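Local atomic coordinates of lybatide 2 (Lycium barbarum, PDB entry 5NGN), a protein that is of unknown function but belongs to the lybatides, plant cysteine-rich peptides with a disulfide-stapled helical scaffold. Residues D1-Y6 with L24-I29; S13-G16 with Q21-L24. All coordinates share one frame; numbering follows the deposited sequence.

How the contacts relate
Both contacts fasten the N-terminal half of the chain, which is mostly loop, to the single helix 19-30, and they share L24 where one segment of the helix runs into the next. Their centres lie about 6 Å apart. Contact 1 sits close to the centre of the chain and is covalent at heart, with a buried disulfide flanked by an exposed tyrosine and isoleucine. Contact 2 lies further out and works without a covalent bond across it: a tyrosine ring edge meets oxygens of the loop. The two are stitched together by the C14-C25 disulfide and by the Y22 hydroxyl, which reaches the 1-6 segment.

Contact 1 of 2, residues D1-Y6 with L24-I29; sequences DSCSEY and LCCINI
C3 and C26 are joined SG to SG at 2.0 Å, and this disulfide, with a chi3 of -80°, is the buried, tight part of the contact. In both cysteines SG lies anti to the carbonyl carbon (chi1 -56° in C3 and -66° in C26), and the bridge brings their CA atoms to 5.4 Å. Next to it stands the Y6 ring, whose CD2 comes 3.6 Å from C26 CB on an oblique approach; C26 SG lies at the ring edge, a sulfur-aromatic contact. The bridge is one staple of a cystine-stapled helical scaffold, and it grips the helix where the backbone widens into a pi-type turn at 25-29. The outer side is looser. I27 offers its CG2 branch to Y6 CB at 4.2 Å, and both residues are exposed. E5 CB covers one face of the Y6 ring, while the phenol oxygen is hydrogen-bonded to T23 on the preceding turn of the helix. C3 is itself a corner of a type I' turn from D1 to S4, closed by S4 N to D1 O, and the N-terminal amine, D1 N, donates to S4 OG at 2.8 Å.

Contact 2 of 2, residues S13-G16 with Q21-L24; sequences SCDG and QYTL
Y22 reaches from helix 19-30 to C14 and D15, laying the edge of its ring against the loop that leads into the helix. This is part of the cystine-stapled helical scaffold: C14 ends a 3-10 segment, and its SG is tied to C25 on the same helix, so the loop is held both by a disulfide and by this aromatic side chain. From CB, the Y22 side chain leaves with CG anti to the backbone N (chi1 179°), which sends the ring past C14 O, side by side with D15 and pointing the same way, toward the N-terminal turn. CD1 makes the closest approach: the carbonyl oxygen C14 O lies 3.2 Å from it, at the ring edge and near its plane, as in a CH to oxygen contact. The same ring carbon, CD1, also packs against C14 CB at 4.2 Å. One atom further out, CE1 meets D15 OD1 at 3.8 Å, again at the edge; the carboxylate lies beside the ring and is turned 23° from its plane. D15 OD1 also accepts a hydrogen bond from S2 N, so the same oxygen that borders the ring edge also holds the N-terminal turn. A leucine in place of Y22 would probably leave E5 OE1 and C3 N without their shared partner and open a gap beside D15. At the tip of the side chain, Y22 OH is hydrogen-bonded both to E5 OE1 and to the backbone nitrogen C3 N.

Contact 1 of 2, residues D1-Y6 with L24-I29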
loop_
_atom_site.group_PDB
_atom_site.type_symbol
_atom_site.label_atom_id
_atom_site.label_comp_id
_atom_site.label_asym_id
_atom_site.label_seq_id
_atom_site.Cartn_x
_atom_site.Cartn_y
_atom_site.Cartn_z
ATOM N N ASP A 1 0.756 -5.430 6.834
ATOM C CA ASP A 1 0.181 -5.313 5.451
ATOM C C ASP A 1 -0.802 -4.173 5.443
ATOM O O ASP A 1 -0.749 -3.313 6.314
ATOM C CB ASP A 1 -0.355 -6.626 4.973
ATOM C CG ASP A 1 -1.518 -7.160 5.788
ATOM O OD1 ASP A 1 -1.873 -6.600 6.816
ATOM O OD2 ASP A 1 -2.068 -8.197 5.319
ATOM N N SER A 2 -1.564 -4.067 4.335
ATOM C CA SER A 2 -2.505 -2.946 4.208
ATOM C C SER A 2 -1.803 -1.608 4.243
ATOM O O SER A 2 -2.328 -0.605 4.666
ATOM C CB SER A 2 -3.631 -3.015 5.242
ATOM O OG SER A 2 -4.244 -4.284 5.222
ATOM N N CYS A 3 -0.550 -1.619 3.770
ATOM C CA CYS A 3 0.301 -0.450 3.662
ATOM C C CYS A 3 0.958 -0.003 4.954
ATOM O O CYS A 3 1.560 1.084 5.036
ATOM C CB CYS A 3 -0.359 0.771 2.949
ATOM S SG CYS A 3 -0.948 0.382 1.309
ATOM N N SER A 4 0.985 -0.915 5.946
ATOM C CA SER A 4 1.624 -0.620 7.203
ATOM C C SER A 4 3.136 -0.304 7.084
ATOM O O SER A 4 3.686 0.368 7.963
ATOM C CB SER A 4 1.406 -1.786 8.182
ATOM O OG SER A 4 1.946 -2.991 7.677
ATOM N N GLU A 5 3.759 -0.859 6.058
ATOM C CA GLU A 5 5.187 -0.527 5.808
ATOM C C GLU A 5 5.440 0.905 5.500
ATOM O O GLU A 5 6.573 1.328 5.691
ATOM C CB GLU A 5 5.781 -1.430 4.688
ATOM C CG GLU A 5 5.599 -2.920 4.990
ATOM C CD GLU A 5 4.295 -3.505 4.477
ATOM O OE1 GLU A 5 3.321 -2.811 4.252
ATOM O OE2 GLU A 5 4.259 -4.787 4.328
ATOM N N TYR A 6 4.435 1.606 4.988
ATOM C CA TYR A 6 4.658 2.892 4.371
ATOM C C TYR A 6 3.793 4.023 4.849
ATOM O O TYR A 6 4.092 5.182 4.587
ATOM C CB TYR A 6 4.432 2.767 2.915
ATOM C CG TYR A 6 5.168 1.692 2.216
ATOM C CD1 TYR A 6 6.583 1.656 2.245
ATOM C CD2 TYR A 6 4.523 0.685 1.548
ATOM C CE1 TYR A 6 7.265 0.667 1.575
ATOM C CE2 TYR A 6 5.203 -0.336 0.899
ATOM C CZ TYR A 6 6.583 -0.308 0.849
ATOM O OH TYR A 6 7.249 -1.267 0.185
ATOM N N LEU A 24 3.670 0.947 -5.029
ATOM C CA LEU A 24 2.939 2.021 -5.768
ATOM C C LEU A 24 1.563 2.293 -5.221
ATOM O O LEU A 24 1.195 3.425 -4.943
ATOM C CB LEU A 24 2.809 1.611 -7.205
ATOM C CG LEU A 24 4.084 1.727 -8.060
ATOM C CD1 LEU A 24 3.903 0.919 -9.288
ATOM C CD2 LEU A 24 4.458 3.151 -8.302
ATOM N N CYS A 25 0.808 1.196 -5.003
ATOM C CA CYS A 25 -0.512 1.359 -4.441
ATOM C C CYS A 25 -0.417 2.121 -3.149
ATOM O O CYS A 25 -1.176 3.042 -2.884
ATOM C CB CYS A 25 -1.122 -0.006 -4.267
ATOM S SG CYS A 25 -2.867 -0.072 -3.773
ATOM N N CYS A 26 0.467 1.733 -2.286
ATOM C CA CYS A 26 0.542 2.355 -0.971
ATOM C C CYS A 26 0.977 3.793 -1.014
ATOM O O CYS A 26 0.372 4.628 -0.370
ATOM C CB CYS A 26 1.452 1.556 -0.058
ATOM S SG CYS A 26 0.772 -0.111 0.325
ATOM N N ILE A 27 2.038 4.082 -1.749
ATOM C CA ILE A 27 2.566 5.457 -1.625
ATOM C C ILE A 27 1.857 6.471 -2.528
ATOM O O ILE A 27 1.876 7.664 -2.210
ATOM C CB ILE A 27 4.079 5.570 -1.792
ATOM C CG1 ILE A 27 4.465 5.364 -3.263
ATOM C CG2 ILE A 27 4.777 4.601 -0.841
ATOM C CD1 ILE A 27 5.970 5.561 -3.509
ATOM N N ASN A 28 1.219 5.999 -3.581
ATOM C CA ASN A 28 0.480 6.935 -4.494
ATOM C C ASN A 28 -1.005 6.957 -4.329
ATOM O O ASN A 28 -1.664 7.905 -4.725
ATOM C CB ASN A 28 0.811 6.636 -5.952
ATOM C CG ASN A 28 2.284 6.790 -6.290
ATOM O OD1 ASN A 28 2.808 6.057 -7.170
ATOM N ND2 ASN A 28 2.924 7.716 -5.625
ATOM N N ILE A 29 -1.584 5.888 -3.785
ATOM C CA ILE A 29 -3.015 5.768 -3.647
ATOM C C ILE A 29 -3.404 5.760 -2.178
ATOM O O ILE A 29 -4.298 6.501 -1.761
ATOM C CB ILE A 29 -3.572 4.590 -4.450
ATOM C CG1 ILE A 29 -3.163 4.674 -5.934
ATOM C CG2 ILE A 29 -5.087 4.408 -4.190
ATOM C CD1 ILE A 29 -3.453 3.475 -6.737
#

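Contact 2 of 2, residues S13-G16 with Q21-L24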
loop_
_atom_site.group_PDB
_atom_site.type_symbol
_atom_site.label_atom_id
_atom_site.label_comp_id
_atom_site.label_asym_id
_atom_site.label_seq_id
_atom_site.Cartn_x
_atom_site.Cartn_y
_atom_site.Cartn_z
ATOM N N SER A 13 -6.988 -2.972 0.280
ATOM C CA SER A 13 -7.178 -3.198 -1.140
ATOM C C SER A 13 -5.916 -3.227 -1.939
ATOM O O SER A 13 -5.904 -3.744 -3.043
ATOM C CB SER A 13 -8.137 -2.173 -1.733
ATOM O OG SER A 13 -9.418 -2.274 -1.117
ATOM N N CYS A 14 -4.804 -2.740 -1.330
ATOM C CA CYS A 14 -3.496 -2.884 -1.928
ATOM C C CYS A 14 -2.842 -4.253 -1.750
ATOM O O CYS A 14 -1.806 -4.523 -2.423
ATOM C CB CYS A 14 -2.545 -1.839 -1.322
ATOM S SG CYS A 14 -2.879 -0.102 -1.728
ATOM N N ASP A 15 -3.419 -5.089 -0.884
ATOM C CA ASP A 15 -2.842 -6.379 -0.598
ATOM C C ASP A 15 -2.916 -7.297 -1.842
ATOM O O ASP A 15 -3.669 -7.046 -2.775
ATOM C CB ASP A 15 -3.555 -7.033 0.581
ATOM C CG ASP A 15 -3.291 -6.395 1.925
ATOM O OD1 ASP A 15 -2.276 -5.678 2.106
ATOM O OD2 ASP A 15 -4.129 -6.622 2.887
ATOM N N GLY A 16 -2.151 -8.388 -1.815
ATOM C CA GLY A 16 -2.276 -9.373 -2.848
ATOM C C GLY A 16 -1.606 -9.039 -4.138
ATOM O O GLY A 16 -1.965 -9.590 -5.184
ATOM N N GLN A 21 4.090 -3.161 -7.408
ATOM C CA GLN A 21 2.688 -2.735 -7.440
ATOM C C GLN A 21 2.129 -2.460 -6.064
ATOM O O GLN A 21 1.399 -1.468 -5.859
ATOM C CB GLN A 21 1.827 -3.707 -8.210
ATOM C CG GLN A 21 2.128 -3.588 -9.705
ATOM C CD GLN A 21 1.305 -4.463 -10.592
ATOM O OE1 GLN A 21 0.112 -4.224 -10.724
ATOM N NE2 GLN A 21 1.947 -5.367 -11.313
ATOM N N TYR A 22 2.438 -3.293 -5.088
ATOM C CA TYR A 22 2.065 -2.995 -3.714
ATOM C C TYR A 22 2.594 -1.649 -3.245
ATOM O O TYR A 22 1.859 -0.822 -2.692
ATOM C CB TYR A 22 2.549 -4.125 -2.776
ATOM C CG TYR A 22 2.227 -3.910 -1.309
ATOM C CD1 TYR A 22 0.943 -4.065 -0.842
ATOM C CD2 TYR A 22 3.207 -3.559 -0.395
ATOM C CE1 TYR A 22 0.653 -3.943 0.484
ATOM C CE2 TYR A 22 2.937 -3.449 0.955
ATOM C CZ TYR A 22 1.629 -3.644 1.390
ATOM O OH TYR A 22 1.338 -3.508 2.738
ATOM N N THR A 23 3.902 -1.418 -3.447
ATOM C CA THR A 23 4.495 -0.167 -3.005
ATOM C C THR A 23 3.835 1.065 -3.701
ATOM O O THR A 23 3.514 2.061 -3.034
ATOM C CB THR A 23 6.024 -0.218 -3.244
ATOM O OG1 THR A 23 6.565 -1.397 -2.631
ATOM C CG2 THR A 23 6.666 1.030 -2.721
ATOM N N LEU A 24 3.670 0.947 -5.029
ATOM C CA LEU A 24 2.939 2.021 -5.768
ATOM C C LEU A 24 1.563 2.293 -5.221
ATOM O O LEU A 24 1.195 3.425 -4.943
ATOM C CB LEU A 24 2.809 1.611 -7.205
ATOM C CG LEU A 24 4.084 1.727 -8.060
ATOM C CD1 LEU A 24 3.903 0.919 -9.288
ATOM C CD2 LEU A 24 4.458 3.151 -8.302
#